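PDB 3IF6: OXA-46 oxacillinase from Pseudomonas aeruginosa, which probably hydrolyses beta-lactam antibiotics to substituted beta-amino acids, as a class D serine beta-lactamase that confers antibiotic resistance. Local coordinates for residues B[47-52]-B[230-235]. Sequence-based numbering, arbitrary orientation.
Sequences ADERQA and PVFFAL
Where strand 42-48 runs out beside strand 229-238, two antiparallel neighbours in the central sheet of the class D beta-lactamase fold, the pairing gives way to a turn in which Asp48, Glu49 and Arg50 carry most of the polar contacts. Ala47 and Phe232 form a hydrogen-bonded pair: Phe232 N reaches Ala47 O at 3.0 Å from above the carbonyl plane, while the return bond from Ala47 N to Phe232 O is weak. Next along, Glu49 N meets Pro230 O at 2.8 Å almost along the C=O axis, so Asp48 and Val231 between them make the non-hydrogen-bonded pair.

On one face Val231 carries the contact. Val231 CG2, anti to its own carbonyl carbon, comes to 3.3 Å from Arg50 NE, oblique to the guanidinium, and also packs on Asp48 CG, while Val231 CG1 rests near Asp48 CB. On the other face Ala47 CB touches Phe232 CB at 4.0 Å. The Phe232 ring turns its edge to Ala47 O, and Phe232 CE1 comes within 3.8 Å of Glu49 OE1, the carboxylate and ring planes 56° apart.

The same Asp48 and Arg50 are held in place by an Asx turn. With CG anti to its backbone N (chi1 174°), Asp48 offers OD1 to Arg50 N nearly along the C-O axis. Arg50 NH2 approaches Asp48 OD2 from above the carboxylate plane, in a salt bridge of 2.7 Å. The Arg50 chain bends at chi3 (-95°) to get there, and its NH1 and NH2 also donate to the carbonyls of Asp261 and Ile260. Glu49, its chain extended beyond CG, forms salt bridges to Arg176 through OE2 and to Arg180 through OE1. Of the two acids buried at the strand end, Asp48 thus has one arginine and Glu49 two, which should favour the ionised forms.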
loop_
_atom_site.group_PDB
_atom_site.type_symbol
_atom_site.label_atom_id
_atom_site.label_comp_id
_atom_site.label_asym_id
_atom_site.label_seq_id
_atom_site.Cartn_x
_atom_site.Cartn_y
_atom_site.Cartn_z
ATOM N N ALA B 47 -10.522 -8.567 15.259
ATOM C CA ALA B 47 -11.372 -7.387 15.351
ATOM C C ALA B 47 -11.980 -7.006 14.001
ATOM O O ALA B 47 -11.413 -6.207 13.266
ATOM C CB ALA B 47 -10.577 -6.227 15.915
ATOM N N ASP B 48 -13.171 -7.496 13.712
ATOM C CA ASP B 48 -13.845 -7.194 12.469
ATOM C C ASP B 48 -14.699 -5.945 12.584
ATOM O O ASP B 48 -15.618 -5.877 13.351
ATOM C CB ASP B 48 -14.692 -8.373 12.031
ATOM C CG ASP B 48 -15.484 -8.064 10.857
ATOM O OD1 ASP B 48 -15.606 -6.883 10.583
ATOM O OD2 ASP B 48 -15.968 -8.962 10.192
ATOM N N GLU B 49 -14.338 -4.924 11.831
ATOM C CA GLU B 49 -14.980 -3.632 11.936
ATOM C C GLU B 49 -15.735 -3.056 10.736
ATOM O O GLU B 49 -16.055 -1.884 10.722
ATOM C CB GLU B 49 -14.029 -2.640 12.589
ATOM C CG GLU B 49 -13.585 -3.119 13.927
ATOM C CD GLU B 49 -12.552 -2.249 14.575
ATOM O OE1 GLU B 49 -12.192 -1.209 14.026
ATOM O OE2 GLU B 49 -12.106 -2.603 15.667
ATOM N N ARG B 50 -16.004 -3.872 9.733
ATOM C CA ARG B 50 -16.713 -3.412 8.555
ATOM C C ARG B 50 -18.143 -2.937 8.812
ATOM O O ARG B 50 -18.568 -1.892 8.360
ATOM C CB ARG B 50 -16.735 -4.514 7.524
ATOM C CG ARG B 50 -15.420 -5.094 7.202
ATOM C CD ARG B 50 -15.585 -6.331 6.389
ATOM N NE ARG B 50 -15.580 -7.509 7.222
ATOM C CZ ARG B 50 -15.744 -8.740 6.796
ATOM N NH1 ARG B 50 -15.927 -9.013 5.533
ATOM N NH2 ARG B 50 -15.716 -9.695 7.657
ATOM N N GLN B 51 -18.875 -3.701 9.586
ATOM C CA GLN B 51 -20.233 -3.307 10.012
ATOM C C GLN B 51 -20.218 -2.177 11.079
ATOM O O GLN B 51 -19.212 -1.963 11.784
ATOM C CB GLN B 51 -21.014 -4.547 10.506
ATOM C CG GLN B 51 -20.871 -5.804 9.594
ATOM C CD GLN B 51 -19.544 -6.596 9.801
ATOM O OE1 GLN B 51 -18.753 -6.310 10.719
ATOM N NE2 GLN B 51 -19.315 -7.602 8.951
ATOM N N ALA B 52 -21.332 -1.448 11.176
ATOM C CA ALA B 52 -21.508 -0.368 12.176
ATOM C C ALA B 52 -21.122 -0.809 13.601
ATOM O O ALA B 52 -20.495 -0.051 14.361
ATOM C CB ALA B 52 -22.952 0.177 12.137
ATOM N N PRO B 230 -12.001 -2.198 8.097
ATOM C CA PRO B 230 -10.923 -3.148 8.341
ATOM C C PRO B 230 -11.348 -4.397 9.117
ATOM O O PRO B 230 -12.300 -4.353 9.926
ATOM C CB PRO B 230 -9.922 -2.331 9.160
ATOM C CG PRO B 230 -10.795 -1.348 9.899
ATOM C CD PRO B 230 -12.060 -1.141 9.121
ATOM N N VAL B 231 -10.642 -5.500 8.847
ATOM C CA VAL B 231 -10.621 -6.664 9.726
ATOM C C VAL B 231 -9.190 -6.805 10.270
ATOM O O VAL B 231 -8.281 -7.191 9.548
ATOM C CB VAL B 231 -11.113 -7.944 8.991
ATOM C CG1 VAL B 231 -11.219 -9.118 9.932
ATOM C CG2 VAL B 231 -12.465 -7.692 8.379
ATOM N N PHE B 232 -8.973 -6.420 11.521
ATOM C CA PHE B 232 -7.682 -6.663 12.183
ATOM C C PHE B 232 -7.545 -8.136 12.539
ATOM O O PHE B 232 -8.560 -8.841 12.632
ATOM C CB PHE B 232 -7.510 -5.750 13.400
ATOM C CG PHE B 232 -7.575 -4.280 13.051
ATOM C CD1 PHE B 232 -8.809 -3.630 12.915
ATOM C CD2 PHE B 232 -6.405 -3.546 12.818
ATOM C CE1 PHE B 232 -8.872 -2.266 12.581
ATOM C CE2 PHE B 232 -6.465 -2.206 12.492
ATOM C CZ PHE B 232 -7.715 -1.564 12.373
ATOM N N PHE B 233 -6.299 -8.607 12.667
ATOM C CA PHE B 233 -5.992 -9.982 13.112
ATOM C C PHE B 233 -4.665 -10.014 13.843
ATOM O O PHE B 233 -3.813 -9.167 13.633
ATOM C CB PHE B 233 -6.047 -11.038 11.990
ATOM C CG PHE B 233 -5.084 -10.788 10.854
ATOM C CD1 PHE B 233 -3.800 -11.320 10.885
ATOM C CD2 PHE B 233 -5.474 -10.003 9.733
ATOM C CE1 PHE B 233 -2.890 -11.078 9.820
ATOM C CE2 PHE B 233 -4.583 -9.755 8.674
ATOM C CZ PHE B 233 -3.290 -10.290 8.720
ATOM N N ALA B 234 -4.546 -10.950 14.771
ATOM C CA ALA B 234 -3.354 -11.170 15.529
ATOM C C ALA B 234 -3.433 -12.607 16.020
ATOM O O ALA B 234 -4.256 -12.943 16.888
ATOM C CB ALA B 234 -3.267 -10.221 16.669
ATOM N N LEU B 235 -2.601 -13.446 15.409
ATOM C CA LEU B 235 -2.492 -14.860 15.699
ATOM C C LEU B 235 -1.108 -15.098 16.274
ATOM O O LEU B 235 -0.163 -14.424 15.879
ATOM C CB LEU B 235 -2.731 -15.721 14.431
ATOM C CG LEU B 235 -2.196 -17.181 14.402
ATOM C CD1 LEU B 235 -3.090 -18.176 13.658
ATOM C CD2 LEU B 235 -0.732 -17.303 13.917
#